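Local coordinates for protein lasso peptide isopeptidase AtxE2 (Asticcacaulis excentricus, PDB 5TXE) that hydrolyses the isopeptide bond of the lasso peptides astexin-2 and astexin-3, opening these threaded substrates into linear peptides, at residues Q579-P584 with A588-V593; T532-L537 with C551-F556; R145-Q148 with V153-A156; D101-G106 with E161-V166. The protein carries 1 engineered substitution. All coordinates share one frame; numbering follows the deposited sequence.

The four contacts form two pairs on opposite sides of the chain's centre. Interactions 1 and 2, both in the alpha/beta hydrolase domain, have centres 9 Å apart and touch: Thr589 OG1 of interaction 1 lies 2.7 Å from Thr553 O of interaction 2, a probable hydrogen bond. Interaction 2 is the nearer to the active site, with the His534 side chain about 10 Å from that of Ala527, the engineered replacement of the nucleophile. Interactions 3 and 4, in the beta-propeller part, have centres 8 Å apart and share a salt bridge, Arg145 NH1 to Asp103 OD2 at 2.8 Å. Between the pairs, the centres of interactions 2 and 3 are 41 Å apart.

Interaction 1 of 4, residues Q579-P584 with A588-V593; sequences QADDGP and ATSFVV
Asp581 and Ser590 face each other with CA atoms 7.2 Å apart, while Asp582 and Val593 come to 6.7 Å, CA to CA. The 579-584 loop makes a type I beta turn from Ala580 to Gly583, closed by Gly583 N to Ala580 O; the 588-593 segment runs into helix 591-594, with Ser590 at the N-cap. The side chain of Asp581 points across the gap, and its OD2 accepts a hydrogen bond from Ser590 OG at 2.7 Å, met on the syn side but 18° out of the carboxylate plane. While donating to Asp581, the same hydroxyl accepts from Val593 N at 3.0 Å, a nearly straight capping bond of 171°. Val592 packs its CB 3.5 Å from Asp581 OD2, and CG2 of Val593 lies against the backbone O of Asp581. Farther along, a water donates to Pro584 O and bridges weakly to Ala588 N. The second carboxylate oxygen, OD1, takes a bond from Ser555 N. The carboxylate is thus hydrogen-bonded to the first residue of helix 555-560 and to the N-cap serine of helix 591-594, an arrangement consistent with a negative charge stabilised by two helix N-termini.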
loop_
_atom_site.group_PDB
_atom_site.type_symbol
_atom_site.label_atom_id
_atom_site.label_comp_id
_atom_site.label_asym_id
_atom_site.label_seq_id
_atom_site.Cartn_x
_atom_site.Cartn_y
_atom_site.Cartn_z
ATOM N N GLN A 579 28.099 10.649 1.638
ATOM C CA GLN A 579 28.796 10.889 0.357
ATOM C C GLN A 579 28.037 11.951 -0.468
ATOM O O GLN A 579 26.801 11.916 -0.599
ATOM C CB GLN A 579 28.933 9.584 -0.435
ATOM C CG GLN A 579 29.893 8.547 0.155
ATOM C CD GLN A 579 29.893 7.277 -0.682
ATOM O OE1 GLN A 579 29.775 7.316 -1.914
ATOM N NE2 GLN A 579 29.932 6.147 -0.014
ATOM N N ALA A 580 28.805 12.881 -1.015
ATOM C CA ALA A 580 28.349 13.791 -2.033
ATOM C C ALA A 580 27.996 13.012 -3.310
ATOM O O ALA A 580 28.241 11.794 -3.424
ATOM C CB ALA A 580 29.438 14.824 -2.329
ATOM N N ASP A 581 27.442 13.716 -4.282
ATOM C CA ASP A 581 26.879 13.020 -5.400
ATOM C C ASP A 581 27.862 12.350 -6.321
ATOM O O ASP A 581 27.456 11.487 -7.110
ATOM C CB ASP A 581 26.026 13.922 -6.272
ATOM C CG ASP A 581 24.906 13.142 -6.938
ATOM O OD1 ASP A 581 24.358 12.144 -6.319
ATOM O OD2 ASP A 581 24.652 13.470 -8.092
ATOM N N ASP A 582 29.118 12.791 -6.279
ATOM C CA ASP A 582 30.200 12.203 -7.101
ATOM C C ASP A 582 30.902 11.042 -6.321
ATOM O O ASP A 582 31.924 10.540 -6.741
ATOM C CB ASP A 582 31.221 13.273 -7.547
ATOM C CG ASP A 582 31.942 13.959 -6.348
ATOM O OD1 ASP A 582 31.698 13.616 -5.177
ATOM O OD2 ASP A 582 32.768 14.844 -6.583
ATOM N N GLY A 583 30.318 10.633 -5.197
ATOM C CA GLY A 583 30.864 9.530 -4.434
ATOM C C GLY A 583 30.476 8.191 -5.062
ATOM O O GLY A 583 29.576 8.117 -5.932
ATOM N N PRO A 584 31.174 7.131 -4.657
ATOM C CA PRO A 584 31.004 5.836 -5.329
ATOM C C PRO A 584 29.576 5.243 -5.230
ATOM O O PRO A 584 29.110 4.635 -6.174
ATOM C CB PRO A 584 32.003 4.937 -4.620
ATOM C CG PRO A 584 32.289 5.635 -3.315
ATOM C CD PRO A 584 32.208 7.096 -3.616
ATOM N N ALA A 588 25.878 4.620 -9.318
ATOM C CA ALA A 588 24.983 3.637 -9.934
ATOM C C ALA A 588 23.586 4.146 -10.177
ATOM O O ALA A 588 22.823 3.480 -10.878
ATOM C CB ALA A 588 24.898 2.431 -9.015
ATOM N N THR A 589 23.210 5.277 -9.554
ATOM C CA THR A 589 21.815 5.761 -9.642
ATOM C C THR A 589 21.587 7.265 -9.907
ATOM O O THR A 589 20.505 7.607 -10.324
ATOM C CB THR A 589 21.017 5.480 -8.356
ATOM O OG1 THR A 589 21.652 6.143 -7.251
ATOM C CG2 THR A 589 20.910 3.988 -8.061
ATOM N N SER A 590 22.579 8.126 -9.695
ATOM C CA SER A 590 22.391 9.558 -9.817
ATOM C C SER A 590 22.232 9.955 -11.265
ATOM O O SER A 590 23.089 9.634 -12.103
ATOM C CB SER A 590 23.527 10.346 -9.198
ATOM O OG SER A 590 23.534 11.652 -9.758
ATOM N N PHE A 591 21.131 10.649 -11.557
ATOM C CA PHE A 591 20.953 11.214 -12.891
ATOM C C PHE A 591 21.832 12.436 -13.159
ATOM O O PHE A 591 22.123 12.754 -14.317
ATOM C CB PHE A 591 19.487 11.567 -13.167
ATOM C CG PHE A 591 18.593 10.382 -13.391
ATOM C CD1 PHE A 591 19.085 9.099 -13.501
ATOM C CD2 PHE A 591 17.244 10.570 -13.505
ATOM C CE1 PHE A 591 18.224 8.037 -13.750
ATOM C CE2 PHE A 591 16.378 9.519 -13.706
ATOM C CZ PHE A 591 16.860 8.250 -13.838
ATOM N N VAL A 592 22.282 13.114 -12.126
ATOM C CA VAL A 592 23.233 14.205 -12.349
ATOM C C VAL A 592 24.574 13.610 -12.866
ATOM O O VAL A 592 25.075 14.022 -13.892
ATOM C CB VAL A 592 23.472 15.034 -11.046
ATOM C CG1 VAL A 592 24.537 16.141 -11.238
ATOM C CG2 VAL A 592 22.177 15.671 -10.620
ATOM N N VAL A 593 25.114 12.626 -12.157
ATOM C CA VAL A 593 26.345 11.935 -12.586
ATOM C C VAL A 593 26.206 11.330 -13.981
ATOM O O VAL A 593 27.087 11.520 -14.810
ATOM C CB VAL A 593 26.731 10.859 -11.561
ATOM C CG1 VAL A 593 27.881 9.975 -12.047
ATOM C CG2 VAL A 593 27.064 11.516 -10.225
HETATM O O HOH W 1 27.778 2.814 -7.395
#

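Interaction 2 of 4, residues T532-L537 with C551-F556; sequences TVHFGL and CCTDSF
His534, on helix 528-539, comes closest by backbone to Thr553, CA to CA 6.9 Å, in the loop that leads into helix 555-560. The imidazole carries the contact. Its ND1 and Thr553 OG1 are 2.7 Å apart in a hydrogen bond of 168° in which either could be the donor, and the hydroxyl sits at the ring edge, in the ring plane. Thr553 OG1 is anti to its own carbonyl carbon (chi1 -51°), which turns the hydroxyl rather than the methyl to the histidine. The other ring nitrogen, NE2, is hydrogen-bonded to Ser550 O. Next to the ring lies a vicinal disulfide: Cys551 and Cys552 are joined SG to SG at 2.1 Å across a cis peptide bond. Cys551 SG is 4.3 Å from the His534 ring centroid, 27° off the normal, an oblique sulfur-aromatic contact, while Cys551 CA approaches His534 CE1 to 3.9 Å. The ring of Phe591 meets the imidazole too. All four touching residues are buried. The Cys551 side chain is about 8 Å from that of Glu610, the probable charge-relay acid. Because both ring nitrogens have partners, the imidazole is fixed in rotation and its polar atoms are satisfied in the core, tying the helix to the disulfide loop.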
loop_
_atom_site.group_PDB
_atom_site.type_symbol
_atom_site.label_atom_id
_atom_site.label_comp_id
_atom_site.label_asym_id
_atom_site.label_seq_id
_atom_site.Cartn_x
_atom_site.Cartn_y
_atom_site.Cartn_z
ATOM N N THR A 532 14.190 1.362 -8.748
ATOM C CA THR A 532 14.521 0.345 -9.727
ATOM C C THR A 532 14.545 0.970 -11.092
ATOM O O THR A 532 15.354 0.634 -11.894
ATOM C CB THR A 532 13.518 -0.841 -9.643
ATOM O OG1 THR A 532 13.771 -1.577 -8.453
ATOM C CG2 THR A 532 13.604 -1.754 -10.822
ATOM N N VAL A 533 13.646 1.885 -11.367
ATOM C CA VAL A 533 13.698 2.552 -12.642
ATOM C C VAL A 533 14.983 3.301 -12.828
ATOM O O VAL A 533 15.560 3.268 -13.906
ATOM C CB VAL A 533 12.597 3.564 -12.808
ATOM C CG1 VAL A 533 12.770 4.339 -14.100
ATOM C CG2 VAL A 533 11.246 2.849 -12.818
ATOM N N HIS A 534 15.437 3.985 -11.792
ATOM C CA HIS A 534 16.615 4.860 -11.940
ATOM C C HIS A 534 17.823 3.968 -12.162
ATOM O O HIS A 534 18.618 4.193 -13.060
ATOM C CB HIS A 534 16.832 5.805 -10.728
ATOM C CG HIS A 534 15.623 6.616 -10.368
ATOM N ND1 HIS A 534 15.301 6.940 -9.063
ATOM C CD2 HIS A 534 14.613 7.085 -11.136
ATOM C CE1 HIS A 534 14.171 7.614 -9.064
ATOM N NE2 HIS A 534 13.731 7.704 -10.307
ATOM N N PHE A 535 17.922 2.971 -11.314
ATOM C CA PHE A 535 18.987 1.935 -11.428
ATOM C C PHE A 535 18.968 1.252 -12.777
ATOM O O PHE A 535 19.995 1.032 -13.398
ATOM C CB PHE A 535 18.817 0.873 -10.317
ATOM C CG PHE A 535 20.007 -0.020 -10.137
ATOM C CD1 PHE A 535 21.079 0.397 -9.376
ATOM C CD2 PHE A 535 20.095 -1.226 -10.816
ATOM C CE1 PHE A 535 22.188 -0.408 -9.212
ATOM C CE2 PHE A 535 21.183 -2.071 -10.644
ATOM C CZ PHE A 535 22.237 -1.650 -9.842
ATOM N N GLY A 536 17.784 0.929 -13.240
ATOM C CA GLY A 536 17.624 0.192 -14.482
ATOM C C GLY A 536 18.044 0.954 -15.694
ATOM O O GLY A 536 18.581 0.354 -16.668
ATOM N N LEU A 537 17.794 2.259 -15.700
ATOM C CA LEU A 537 18.071 3.048 -16.914
ATOM C C LEU A 537 19.565 3.317 -17.008
ATOM O O LEU A 537 20.081 3.608 -18.042
ATOM C CB LEU A 537 17.320 4.363 -16.909
ATOM C CG LEU A 537 15.820 4.274 -16.945
ATOM C CD1 LEU A 537 15.206 5.654 -17.108
ATOM C CD2 LEU A 537 15.329 3.380 -18.043
ATOM N N CYS A 551 11.735 11.345 -8.571
ATOM C CA CYS A 551 13.135 11.379 -8.857
ATOM C C CYS A 551 13.736 12.316 -7.759
ATOM O O CYS A 551 13.036 13.207 -7.249
ATOM C CB CYS A 551 13.337 11.886 -10.285
ATOM S SG CYS A 551 14.922 11.410 -11.022
ATOM N N CYS A 552 14.961 12.080 -7.296
ATOM C CA CYS A 552 15.905 11.081 -7.868
ATOM C C CYS A 552 16.534 10.253 -6.787
ATOM O O CYS A 552 16.400 10.531 -5.579
ATOM C CB CYS A 552 17.013 11.821 -8.620
ATOM S SG CYS A 552 16.372 12.657 -10.099
ATOM N N THR A 553 17.234 9.214 -7.195
ATOM C CA THR A 553 18.001 8.442 -6.230
ATOM C C THR A 553 19.422 8.961 -6.221
ATOM O O THR A 553 20.289 8.454 -6.996
ATOM C CB THR A 553 17.934 6.943 -6.576
ATOM O OG1 THR A 553 16.565 6.556 -6.759
ATOM C CG2 THR A 553 18.594 6.161 -5.484
ATOM N N ASP A 554 19.651 10.003 -5.426
ATOM C CA ASP A 554 20.907 10.778 -5.481
ATOM C C ASP A 554 21.133 11.458 -4.170
ATOM O O ASP A 554 20.222 11.441 -3.317
ATOM C CB ASP A 554 20.962 11.746 -6.689
ATOM C CG ASP A 554 19.955 12.941 -6.626
ATOM O OD1 ASP A 554 19.090 13.017 -5.714
ATOM O OD2 ASP A 554 20.019 13.810 -7.560
ATOM N N SER A 555 22.333 11.998 -3.955
ATOM C CA SER A 555 22.636 12.645 -2.678
ATOM C C SER A 555 21.766 13.859 -2.454
ATOM O O SER A 555 21.375 14.141 -1.314
ATOM C CB SER A 555 24.117 13.068 -2.526
ATOM O OG SER A 555 24.456 13.949 -3.566
ATOM N N PHE A 556 21.440 14.574 -3.525
ATOM C CA PHE A 556 20.651 15.765 -3.353
ATOM C C PHE A 556 19.321 15.407 -2.688
ATOM O O PHE A 556 18.931 15.956 -1.642
ATOM C CB PHE A 556 20.408 16.432 -4.666
ATOM C CG PHE A 556 19.519 17.638 -4.526
ATOM C CD1 PHE A 556 19.983 18.768 -3.951
ATOM C CD2 PHE A 556 18.217 17.608 -4.953
ATOM C CE1 PHE A 556 19.176 19.885 -3.807
ATOM C CE2 PHE A 556 17.389 18.705 -4.803
ATOM C CZ PHE A 556 17.882 19.881 -4.236
#

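Interaction 3 of 4, residues R145-Q148 with V153-A156; sequences RQDQ and VWRA
Arg145 lies flat on Trp154, guanidinium and indole planes only 3° apart with centres 3.7 Å from each other. The two residues sit on strands 140-147 and 150-157, an antiparallel hairpin within a four-stranded sheet, a blade of the beta-propeller as in prolyl oligopeptidases. The Arg145 side chain leaves CA with CG opposite the backbone N (chi1 157°) and stays extended to NE, which carries it along the indole: CD rests over the five-membered ring, 3.7 Å from its centroid, in a CH-pi contact, and CZ lies over the face of the six-membered ring as a cation-pi pair. Asp147, two residues further along the strand, holds the guanidinium in a side-on, two-nitrogen salt bridge. Arg145 NE donates to Asp147 OD1 at 2.8 Å, tilted 22° out of the guanidinium plane, and NH2 donates to OD2 at 3.1 Å, in that plane. A water donates to Arg145 O and to Asp147 OD1 and accepts from Trp154 NE1 at 3.0 Å. Beyond the hairpin, Arg145 NH1 forms a salt bridge with Asp103 OD2 and a hydrogen bond with Val104 O. The guanidinium is therefore held by two carboxylates and an aromatic face; the two acids would probably offset its charge, while the water satisfies the indole N-H.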
loop_
_atom_site.group_PDB
_atom_site.type_symbol
_atom_site.label_atom_id
_atom_site.label_comp_id
_atom_site.label_asym_id
_atom_site.label_seq_id
_atom_site.Cartn_x
_atom_site.Cartn_y
_atom_site.Cartn_z
ATOM N N ARG A 145 -14.194 10.522 11.012
ATOM C CA ARG A 145 -14.548 11.126 9.742
ATOM C C ARG A 145 -14.134 12.556 9.739
ATOM O O ARG A 145 -14.304 13.284 10.726
ATOM C CB ARG A 145 -16.045 11.002 9.486
ATOM C CG ARG A 145 -16.583 12.044 8.524
ATOM C CD ARG A 145 -18.036 11.845 8.116
ATOM N NE ARG A 145 -18.501 13.022 7.385
ATOM C CZ ARG A 145 -19.660 13.111 6.718
ATOM N NH1 ARG A 145 -20.582 12.137 6.759
ATOM N NH2 ARG A 145 -19.903 14.229 6.046
ATOM N N GLN A 146 -13.532 12.967 8.621
ATOM C CA GLN A 146 -12.982 14.311 8.475
ATOM C C GLN A 146 -13.896 15.250 7.650
ATOM O O GLN A 146 -14.354 14.872 6.576
ATOM C CB GLN A 146 -11.649 14.207 7.753
ATOM C CG GLN A 146 -10.931 15.536 7.597
ATOM C CD GLN A 146 -9.529 15.379 6.979
ATOM O OE1 GLN A 146 -8.708 14.591 7.446
ATOM N NE2 GLN A 146 -9.253 16.143 5.944
ATOM N N ASP A 147 -14.112 16.473 8.144
ATOM C CA ASP A 147 -14.800 17.515 7.384
ATOM C C ASP A 147 -14.151 18.827 7.725
ATOM O O ASP A 147 -13.821 19.104 8.899
ATOM C CB ASP A 147 -16.296 17.596 7.704
ATOM C CG ASP A 147 -17.060 16.332 7.322
ATOM O OD1 ASP A 147 -17.180 15.404 8.162
ATOM O OD2 ASP A 147 -17.587 16.277 6.193
ATOM N N GLN A 148 -13.952 19.671 6.707
ATOM C CA GLN A 148 -13.236 20.946 6.901
ATOM C C GLN A 148 -11.893 20.773 7.589
ATOM O O GLN A 148 -11.498 21.579 8.448
ATOM C CB GLN A 148 -14.023 21.992 7.728
ATOM C CG GLN A 148 -14.986 22.846 6.950
ATOM C CD GLN A 148 -16.183 22.064 6.547
ATOM O OE1 GLN A 148 -16.820 21.406 7.385
ATOM N NE2 GLN A 148 -16.511 22.105 5.251
ATOM N N VAL A 153 -15.407 12.353 15.721
ATOM C CA VAL A 153 -16.131 11.087 15.847
ATOM C C VAL A 153 -17.581 11.315 15.432
ATOM O O VAL A 153 -18.241 12.250 15.917
ATOM C CB VAL A 153 -16.107 10.541 17.275
ATOM C CG1 VAL A 153 -16.897 9.263 17.315
ATOM C CG2 VAL A 153 -14.677 10.294 17.719
ATOM N N TRP A 154 -18.056 10.457 14.555
ATOM C CA TRP A 154 -19.406 10.478 14.152
ATOM C C TRP A 154 -20.094 9.236 14.721
ATOM O O TRP A 154 -19.463 8.222 14.962
ATOM C CB TRP A 154 -19.554 10.490 12.612
ATOM C CG TRP A 154 -19.275 11.855 11.970
ATOM C CD1 TRP A 154 -18.157 12.586 12.112
ATOM C CD2 TRP A 154 -20.136 12.599 11.115
ATOM N NE1 TRP A 154 -18.263 13.759 11.411
ATOM C CE2 TRP A 154 -19.464 13.782 10.772
ATOM C CE3 TRP A 154 -21.420 12.374 10.590
ATOM C CZ2 TRP A 154 -20.007 14.743 9.915
ATOM C CZ3 TRP A 154 -21.982 13.354 9.766
ATOM C CH2 TRP A 154 -21.278 14.530 9.457
ATOM N N ARG A 155 -21.404 9.359 14.886
ATOM C CA ARG A 155 -22.283 8.298 15.349
ATOM C C ARG A 155 -23.381 8.084 14.364
ATOM O O ARG A 155 -24.035 9.023 13.978
ATOM C CB ARG A 155 -22.875 8.721 16.672
ATOM C CG ARG A 155 -23.891 7.741 17.232
ATOM C CD ARG A 155 -24.314 8.293 18.561
ATOM N NE ARG A 155 -25.312 7.448 19.171
ATOM C CZ ARG A 155 -26.614 7.651 19.059
ATOM N NH1 ARG A 155 -27.071 8.691 18.358
ATOM N NH2 ARG A 155 -27.462 6.805 19.647
ATOM N N ALA A 156 -23.575 6.869 13.922
ATOM C CA ALA A 156 -24.578 6.565 12.921
ATOM C C ALA A 156 -25.577 5.503 13.436
ATOM O O ALA A 156 -25.179 4.537 14.068
ATOM C CB ALA A 156 -23.931 6.047 11.652
HETATM O O HOH W 2 -15.929 15.514 10.614
#

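Interaction 4 of 4, residues D101-G106 with E161-V166; sequences DVDVGG and EGASPV
Ala163, Val102 and Asp103 make this contact, which joins neighbouring sheets of the beta-propeller characteristic of the prolyl oligopeptidase family. Strand 100-104 ends one antiparallel sheet by pairing with strand 83-92, and strand 163-167 is the outermost strand of the next, alongside strand 150-157. The backbones come closest at Asp103 and Ala163, 5.8 Å between CA atoms, and at Val102 and Gly162, 6.2 Å. Ala163 has the most surface buried of the three. Its CB points toward the 101-106 segment and touches it in two places: the backbone O of Val102 at 3.8 Å and the carboxylate of Asp103, whose CG is 3.7 Å away. Val102 meets the partner through this carbonyl, which also faces the C atom of Gly162 at 4.1 Å; its side chain turns instead to Met88, Val90 and Leu141. Val102 and Asp103 form a classic beta bulge, both facing Met88 on strand 83-92. A chi1 of -175° swings Asp103 CG away from the backbone N and brings the flat carboxylate beside the alanine methyl. Ala163 also packs on Ala156 and Tyr143 in its own sheet. Between the two segments the methyl meets a carbonyl oxygen and a carboxylate by van der Waals contact alone. The carboxylate finds its strongest polar partners elsewhere: OD2 is hydrogen-bonded to Tyr143 OH and salt-bridged to Arg145 NH1. Its other oxygen, OD1, lies 3.7 Å from Ala163 CB and takes a weak bond from Val104 N, 2.9 Å long and bent to 117°.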
loop_
_atom_site.group_PDB
_atom_site.type_symbol
_atom_site.label_atom_id
_atom_site.label_comp_id
_atom_site.label_asym_id
_atom_site.label_seq_id
_atom_site.Cartn_x
_atom_site.Cartn_y
_atom_site.Cartn_z
ATOM N N ASP A 101 -26.623 2.182 3.181
ATOM C CA ASP A 101 -25.695 3.269 3.516
ATOM C C ASP A 101 -26.167 3.915 4.786
ATOM O O ASP A 101 -27.258 4.450 4.818
ATOM C CB ASP A 101 -25.676 4.284 2.378
ATOM C CG ASP A 101 -25.045 3.713 1.090
ATOM O OD1 ASP A 101 -24.204 2.792 1.169
ATOM O OD2 ASP A 101 -25.365 4.198 -0.029
ATOM N N VAL A 102 -25.373 3.901 5.842
ATOM C CA VAL A 102 -25.793 4.542 7.073
ATOM C C VAL A 102 -25.170 5.919 7.294
ATOM O O VAL A 102 -25.496 6.599 8.285
ATOM C CB VAL A 102 -25.499 3.654 8.307
ATOM C CG1 VAL A 102 -26.171 2.310 8.164
ATOM C CG2 VAL A 102 -24.010 3.429 8.540
ATOM N N ASP A 103 -24.217 6.299 6.440
ATOM C CA ASP A 103 -23.662 7.659 6.395
ATOM C C ASP A 103 -23.053 7.812 5.013
ATOM O O ASP A 103 -22.647 6.813 4.409
ATOM C CB ASP A 103 -22.561 7.884 7.448
ATOM C CG ASP A 103 -22.068 9.353 7.487
ATOM O OD1 ASP A 103 -22.847 10.241 7.066
ATOM O OD2 ASP A 103 -20.915 9.634 7.954
ATOM N N VAL A 104 -23.086 9.024 4.478
ATOM C CA VAL A 104 -22.462 9.337 3.228
ATOM C C VAL A 104 -21.746 10.645 3.474
ATOM O O VAL A 104 -22.290 11.555 4.109
ATOM C CB VAL A 104 -23.464 9.533 2.096
ATOM C CG1 VAL A 104 -22.745 9.984 0.804
ATOM C CG2 VAL A 104 -24.218 8.239 1.809
ATOM N N GLY A 105 -20.500 10.738 3.038
ATOM C CA GLY A 105 -19.748 12.010 3.167
ATOM C C GLY A 105 -18.420 11.907 3.898
ATOM O O GLY A 105 -18.015 10.855 4.404
ATOM N N GLY A 106 -17.731 13.032 3.927
ATOM C CA GLY A 106 -16.439 13.141 4.529
ATOM C C GLY A 106 -15.348 13.383 3.485
ATOM O O GLY A 106 -15.527 13.102 2.299
ATOM N N GLU A 161 -30.902 5.684 9.501
ATOM C CA GLU A 161 -31.726 6.846 9.779
ATOM C C GLU A 161 -30.925 8.112 9.909
ATOM O O GLU A 161 -31.512 9.189 9.980
ATOM C CB GLU A 161 -32.605 6.654 11.046
ATOM C CG GLU A 161 -32.330 5.471 11.970
ATOM C CD GLU A 161 -32.913 4.160 11.462
ATOM O OE1 GLU A 161 -33.450 4.181 10.334
ATOM O OE2 GLU A 161 -32.875 3.137 12.202
ATOM N N GLY A 162 -29.598 7.994 9.988
ATOM C CA GLY A 162 -28.751 9.173 9.922
ATOM C C GLY A 162 -27.551 9.131 10.839
ATOM O O GLY A 162 -27.435 8.278 11.719
ATOM N N ALA A 163 -26.677 10.102 10.638
ATOM C CA ALA A 163 -25.407 10.132 11.297
ATOM C C ALA A 163 -25.060 11.581 11.628
ATOM O O ALA A 163 -25.432 12.460 10.904
ATOM C CB ALA A 163 -24.366 9.517 10.368
ATOM N N SER A 164 -24.377 11.848 12.725
ATOM C CA SER A 164 -23.926 13.210 12.982
ATOM C C SER A 164 -22.681 13.164 13.822
ATOM O O SER A 164 -22.407 12.176 14.426
ATOM C CB SER A 164 -25.002 13.998 13.709
ATOM O OG SER A 164 -25.395 13.245 14.798
ATOM N N PRO A 165 -21.915 14.243 13.839
ATOM C CA PRO A 165 -20.716 14.277 14.632
ATOM C C PRO A 165 -21.067 14.405 16.103
ATOM O O PRO A 165 -21.921 15.240 16.454
ATOM C CB PRO A 165 -20.011 15.562 14.152
ATOM C CG PRO A 165 -21.079 16.447 13.601
ATOM C CD PRO A 165 -22.129 15.481 13.060
ATOM N N VAL A 166 -20.393 13.631 16.961
ATOM C CA VAL A 166 -20.632 13.700 18.409
ATOM C C VAL A 166 -19.424 14.105 19.211
ATOM O O VAL A 166 -19.540 14.513 20.343
ATOM C CB VAL A 166 -21.228 12.399 18.925
ATOM C CG1 VAL A 166 -22.597 12.163 18.280
ATOM C CG2 VAL A 166 -20.328 11.205 18.608
#